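Local coordinates for AGR_C_4470p (Agrobacterium tumefaciens str. C58, PDB 2HQV), which is of unknown function but belongs to the ChuX/HutX haem-utilisation family, and so may bind or handle haem, at residues His123-Val135 against Ser146-Phe158. Sequence-based numbering, arbitrary orientation.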
loop_
_atom_site.group_PDB
_atom_site.type_symbol
_atom_site.label_atom_id
_atom_site.label_comp_id
_atom_site.label_asym_id
_atom_site.label_seq_id
_atom_site.Cartn_x
_atom_site.Cartn_y
_atom_site.Cartn_z
ATOM N N HIS A 123 3.524 -1.513 9.998
ATOM C CA HIS A 123 4.910 -1.070 10.084
ATOM C C HIS A 123 5.277 -0.036 9.041
ATOM O O HIS A 123 5.062 -0.248 7.845
ATOM C CB HIS A 123 5.818 -2.282 9.909
ATOM C CG HIS A 123 5.384 -3.469 10.704
ATOM N ND1 HIS A 123 5.749 -3.659 12.019
ATOM C CD2 HIS A 123 4.559 -4.497 10.388
ATOM C CE1 HIS A 123 5.165 -4.751 12.482
ATOM N NE2 HIS A 123 4.437 -5.277 11.511
ATOM N N ILE A 124 5.864 1.067 9.505
ATOM C CA ILE A 124 6.286 2.148 8.629
ATOM C C ILE A 124 7.818 2.182 8.554
ATOM O O ILE A 124 8.494 2.180 9.591
ATOM C CB ILE A 124 5.751 3.490 9.161
ATOM C CG1 ILE A 124 4.216 3.449 9.187
ATOM C CG2 ILE A 124 6.264 4.642 8.311
ATOM C CD1 ILE A 124 3.558 4.724 9.684
ATOM N N LYS A 125 8.370 2.206 7.341
ATOM C CA LYS A 125 9.824 2.243 7.199
ATOM C C LYS A 125 10.281 3.691 7.353
ATOM O O LYS A 125 10.612 4.378 6.378
ATOM C CB LYS A 125 10.271 1.676 5.845
ATOM C CG LYS A 125 11.762 1.308 5.823
ATOM C CD LYS A 125 12.192 0.646 4.522
ATOM C CE LYS A 125 13.689 0.332 4.534
ATOM N NZ LYS A 125 14.111 -0.347 3.273
ATOM N N LYS A 126 10.282 4.131 8.606
ATOM C CA LYS A 126 10.647 5.482 8.992
ATOM C C LYS A 126 11.980 5.968 8.443
ATOM O O LYS A 126 12.104 7.135 8.086
ATOM C CB LYS A 126 10.651 5.597 10.525
ATOM C CG LYS A 126 11.087 6.952 11.056
ATOM C CD LYS A 126 11.262 6.930 12.572
ATOM C CE LYS A 126 11.928 8.207 13.069
ATOM N NZ LYS A 126 12.242 8.167 14.526
ATOM N N ASP A 127 12.974 5.088 8.363
ATOM C CA ASP A 127 14.272 5.525 7.869
ATOM C C ASP A 127 14.283 5.829 6.373
ATOM O O ASP A 127 15.282 6.295 5.840
ATOM C CB ASP A 127 15.370 4.517 8.252
ATOM C CG ASP A 127 15.330 3.235 7.436
ATOM O OD1 ASP A 127 14.344 2.975 6.717
ATOM O OD2 ASP A 127 16.309 2.471 7.531
ATOM N N ASN A 128 13.160 5.588 5.704
ATOM C CA ASN A 128 13.041 5.873 4.270
ATOM C C ASN A 128 12.479 7.281 4.045
ATOM O O ASN A 128 12.473 7.784 2.923
ATOM C CB ASN A 128 12.090 4.884 3.589
ATOM C CG ASN A 128 12.788 3.630 3.085
ATOM O OD1 ASN A 128 12.198 2.844 2.334
ATOM N ND2 ASN A 128 14.033 3.428 3.494
ATOM N N CYS A 129 11.995 7.905 5.115
ATOM C CA CYS A 129 11.389 9.229 5.010
ATOM C C CYS A 129 12.405 10.311 4.668
ATOM O O CYS A 129 13.431 10.461 5.342
ATOM C CB CYS A 129 10.664 9.580 6.308
ATOM S SG CYS A 129 9.760 11.145 6.240
ATOM N N ALA A 130 12.108 11.068 3.618
ATOM C CA ALA A 130 13.000 12.129 3.168
ATOM C C ALA A 130 12.413 13.495 3.491
ATOM O O ALA A 130 13.139 14.482 3.616
ATOM C CB ALA A 130 13.235 12.001 1.663
ATOM N N ALA A 131 11.092 13.541 3.639
ATOM C CA ALA A 131 10.404 14.787 3.936
ATOM C C ALA A 131 8.967 14.502 4.340
ATOM O O ALA A 131 8.449 13.413 4.103
ATOM C CB ALA A 131 10.428 15.697 2.704
ATOM N N ILE A 132 8.333 15.481 4.967
ATOM C CA ILE A 132 6.942 15.364 5.382
ATOM C C ILE A 132 6.309 16.647 4.862
ATOM O O ILE A 132 6.637 17.739 5.328
ATOM C CB ILE A 132 6.824 15.278 6.917
ATOM C CG1 ILE A 132 7.575 14.036 7.414
ATOM C CG2 ILE A 132 5.345 15.208 7.329
ATOM C CD1 ILE A 132 7.785 13.994 8.892
ATOM N N THR A 133 5.422 16.511 3.882
ATOM C CA THR A 133 4.791 17.669 3.256
ATOM C C THR A 133 3.310 17.830 3.557
ATOM O O THR A 133 2.513 16.916 3.323
ATOM C CB THR A 133 4.947 17.603 1.727
ATOM O OG1 THR A 133 6.317 17.331 1.407
ATOM C CG2 THR A 133 4.501 18.924 1.087
ATOM N N PHE A 134 2.960 19.013 4.058
ATOM C CA PHE A 134 1.581 19.347 4.386
ATOM C C PHE A 134 0.961 19.928 3.120
ATOM O O PHE A 134 1.361 21.002 2.660
ATOM C CB PHE A 134 1.544 20.376 5.526
ATOM C CG PHE A 134 2.139 19.876 6.808
ATOM C CD1 PHE A 134 3.519 19.754 6.954
ATOM C CD2 PHE A 134 1.314 19.498 7.864
ATOM C CE1 PHE A 134 4.071 19.262 8.133
ATOM C CE2 PHE A 134 1.849 19.004 9.049
ATOM C CZ PHE A 134 3.232 18.882 9.190
ATOM N N VAL A 135 -0.005 19.204 2.556
ATOM C CA VAL A 135 -0.663 19.617 1.321
ATOM C C VAL A 135 -2.060 20.174 1.592
ATOM O O VAL A 135 -2.928 19.489 2.125
ATOM C CB VAL A 135 -0.737 18.424 0.344
ATOM C CG1 VAL A 135 -1.337 18.854 -0.987
ATOM C CG2 VAL A 135 0.666 17.845 0.142
ATOM N N SER A 146 -3.956 17.339 3.916
ATOM C CA SER A 146 -3.339 16.059 4.249
ATOM C C SER A 146 -1.854 16.212 4.553
ATOM O O SER A 146 -1.235 17.235 4.236
ATOM C CB SER A 146 -3.540 15.070 3.092
ATOM O OG SER A 146 -3.076 15.621 1.867
ATOM N N VAL A 147 -1.292 15.194 5.192
ATOM C CA VAL A 147 0.120 15.191 5.536
ATOM C C VAL A 147 0.771 14.022 4.798
ATOM O O VAL A 147 0.448 12.854 5.039
ATOM C CB VAL A 147 0.323 15.032 7.056
ATOM C CG1 VAL A 147 1.807 15.160 7.401
ATOM C CG2 VAL A 147 -0.493 16.089 7.800
ATOM N N TRP A 148 1.683 14.357 3.891
ATOM C CA TRP A 148 2.380 13.374 3.076
ATOM C C TRP A 148 3.772 13.029 3.601
ATOM O O TRP A 148 4.639 13.896 3.684
ATOM C CB TRP A 148 2.539 13.907 1.647
ATOM C CG TRP A 148 1.260 14.103 0.878
ATOM C CD1 TRP A 148 0.052 14.520 1.370
ATOM C CD2 TRP A 148 1.083 13.939 -0.534
ATOM N NE1 TRP A 148 -0.863 14.619 0.351
ATOM C CE2 TRP A 148 -0.259 14.266 -0.827
ATOM C CE3 TRP A 148 1.926 13.535 -1.581
ATOM C CZ2 TRP A 148 -0.776 14.220 -2.127
ATOM C CZ3 TRP A 148 1.410 13.486 -2.877
ATOM C CH2 TRP A 148 0.071 13.821 -3.135
ATOM N N PHE A 149 3.990 11.771 3.953
ATOM C CA PHE A 149 5.312 11.352 4.392
ATOM C C PHE A 149 5.989 10.876 3.105
ATOM O O PHE A 149 5.605 9.860 2.531
ATOM C CB PHE A 149 5.204 10.237 5.436
ATOM C CG PHE A 149 4.790 10.736 6.793
ATOM C CD1 PHE A 149 3.541 11.321 6.975
ATOM C CD2 PHE A 149 5.671 10.683 7.871
ATOM C CE1 PHE A 149 3.169 11.855 8.210
ATOM C CE2 PHE A 149 5.313 11.214 9.114
ATOM C CZ PHE A 149 4.057 11.802 9.283
HETATM N N MSE A 150 6.968 11.648 2.640
HETATM C CA MSE A 150 7.679 11.353 1.392
HETATM C C MSE A 150 8.909 10.467 1.556
HETATM O O MSE A 150 9.586 10.513 2.583
HETATM C CB MSE A 150 8.144 12.654 0.727
HETATM C CG MSE A 150 7.132 13.788 0.712
HETATM SE SE MSE A 150 5.550 13.350 -0.285
HETATM C CE MSE A 150 6.341 12.983 -2.034
ATOM N N ASN A 151 9.200 9.669 0.531
ATOM C CA ASN A 151 10.383 8.817 0.552
ATOM C C ASN A 151 11.483 9.521 -0.252
ATOM O O ASN A 151 11.269 10.612 -0.784
ATOM C CB ASN A 151 10.092 7.433 -0.046
ATOM C CG ASN A 151 9.536 7.503 -1.460
ATOM O OD1 ASN A 151 9.981 8.307 -2.278
ATOM N ND2 ASN A 151 8.570 6.642 -1.756
ATOM N N ALA A 152 12.655 8.901 -0.342
ATOM C CA ALA A 152 13.773 9.494 -1.067
ATOM C C ALA A 152 13.513 9.610 -2.566
ATOM O O ALA A 152 14.145 10.418 -3.247
ATOM C CB ALA A 152 15.051 8.686 -0.814
ATOM N N ALA A 153 12.578 8.820 -3.078
ATOM C CA ALA A 153 12.256 8.855 -4.501
ATOM C C ALA A 153 11.180 9.884 -4.874
ATOM O O ALA A 153 10.688 9.891 -6.001
ATOM C CB ALA A 153 11.837 7.477 -4.970
ATOM N N GLY A 154 10.807 10.741 -3.930
ATOM C CA GLY A 154 9.814 11.762 -4.223
ATOM C C GLY A 154 8.372 11.302 -4.307
ATOM O O GLY A 154 7.522 12.004 -4.860
ATOM N N GLY A 155 8.092 10.121 -3.766
ATOM C CA GLY A 155 6.735 9.613 -3.776
ATOM C C GLY A 155 6.203 9.613 -2.356
ATOM O O GLY A 155 6.972 9.737 -1.410
ATOM N N ALA A 156 4.892 9.489 -2.192
ATOM C CA ALA A 156 4.317 9.467 -0.850
ATOM C C ALA A 156 4.322 8.041 -0.307
ATOM O O ALA A 156 3.853 7.119 -0.973
ATOM C CB ALA A 156 2.897 9.995 -0.882
HETATM N N MSE A 157 4.870 7.868 0.894
HETATM C CA MSE A 157 4.913 6.564 1.550
HETATM C C MSE A 157 3.474 6.253 1.975
HETATM O O MSE A 157 2.975 5.139 1.811
HETATM C CB MSE A 157 5.826 6.638 2.776
HETATM C CG MSE A 157 7.280 6.939 2.444
HETATM SE SE MSE A 157 8.303 7.309 4.053
HETATM C CE MSE A 157 8.178 5.586 4.907
ATOM N N PHE A 158 2.814 7.271 2.513
ATOM C CA PHE A 158 1.423 7.179 2.937
ATOM C C PHE A 158 0.975 8.608 3.180
ATOM O O PHE A 158 1.807 9.522 3.216
ATOM C CB PHE A 158 1.279 6.327 4.208
ATOM C CG PHE A 158 1.966 6.900 5.416
ATOM C CD1 PHE A 158 1.283 7.736 6.295
ATOM C CD2 PHE A 158 3.303 6.611 5.669
ATOM C CE1 PHE A 158 1.929 8.279 7.418
ATOM C CE2 PHE A 158 3.955 7.144 6.779
ATOM C CZ PHE A 158 3.267 7.980 7.653
HETATM O O HOH W 1 -4.615 17.506 0.529
#
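V135 and W148 meet because V135 turns CG2 away from its own carbonyl carbon (CG1 anti to the backbone N, chi1 -176°), setting that methyl 3.6 Å from the centroid of the W148 five-membered ring in a CH-pi contact over the face. In I132 it is the branch anti to the backbone N, CG2, that lies over the centre of the F149 ring, 4.1 Å from its centroid, while F158 CZ approaches the opposite face. The bond from W148 NE1 to S146 OG, 2.9 Å and bent to 140°, helps to hold the indole's rotation, the hydroxyl lying in the ring plane; a water joins S146 OG to V135 O. On the face shared by I132, F134, V147 and F149, I132 CG2 packs on V147 CG1 at 3.5 Å, and V147 CG1 also sits over one face of the F134 ring, toward its rim; helices 72-79 and 172-185 pack against these residues. At the other end, M157 sets SE 3.8 Å from C129 CA, and I124 CG2 touches F158 CE2. N151 ND2 bonds D93 of the second subunit, bringing this end to the dimer interface. Paired N-H...O bonds link T133 with W148 and V135 with S146, whereas M150 O accepts the A130 N-H (2.8 Å, N to O) and M150 N donates to A131 O: a classic beta bulge in the hairpin of 129-139 and 142-151, inner strands of the six-stranded antiparallel sheet.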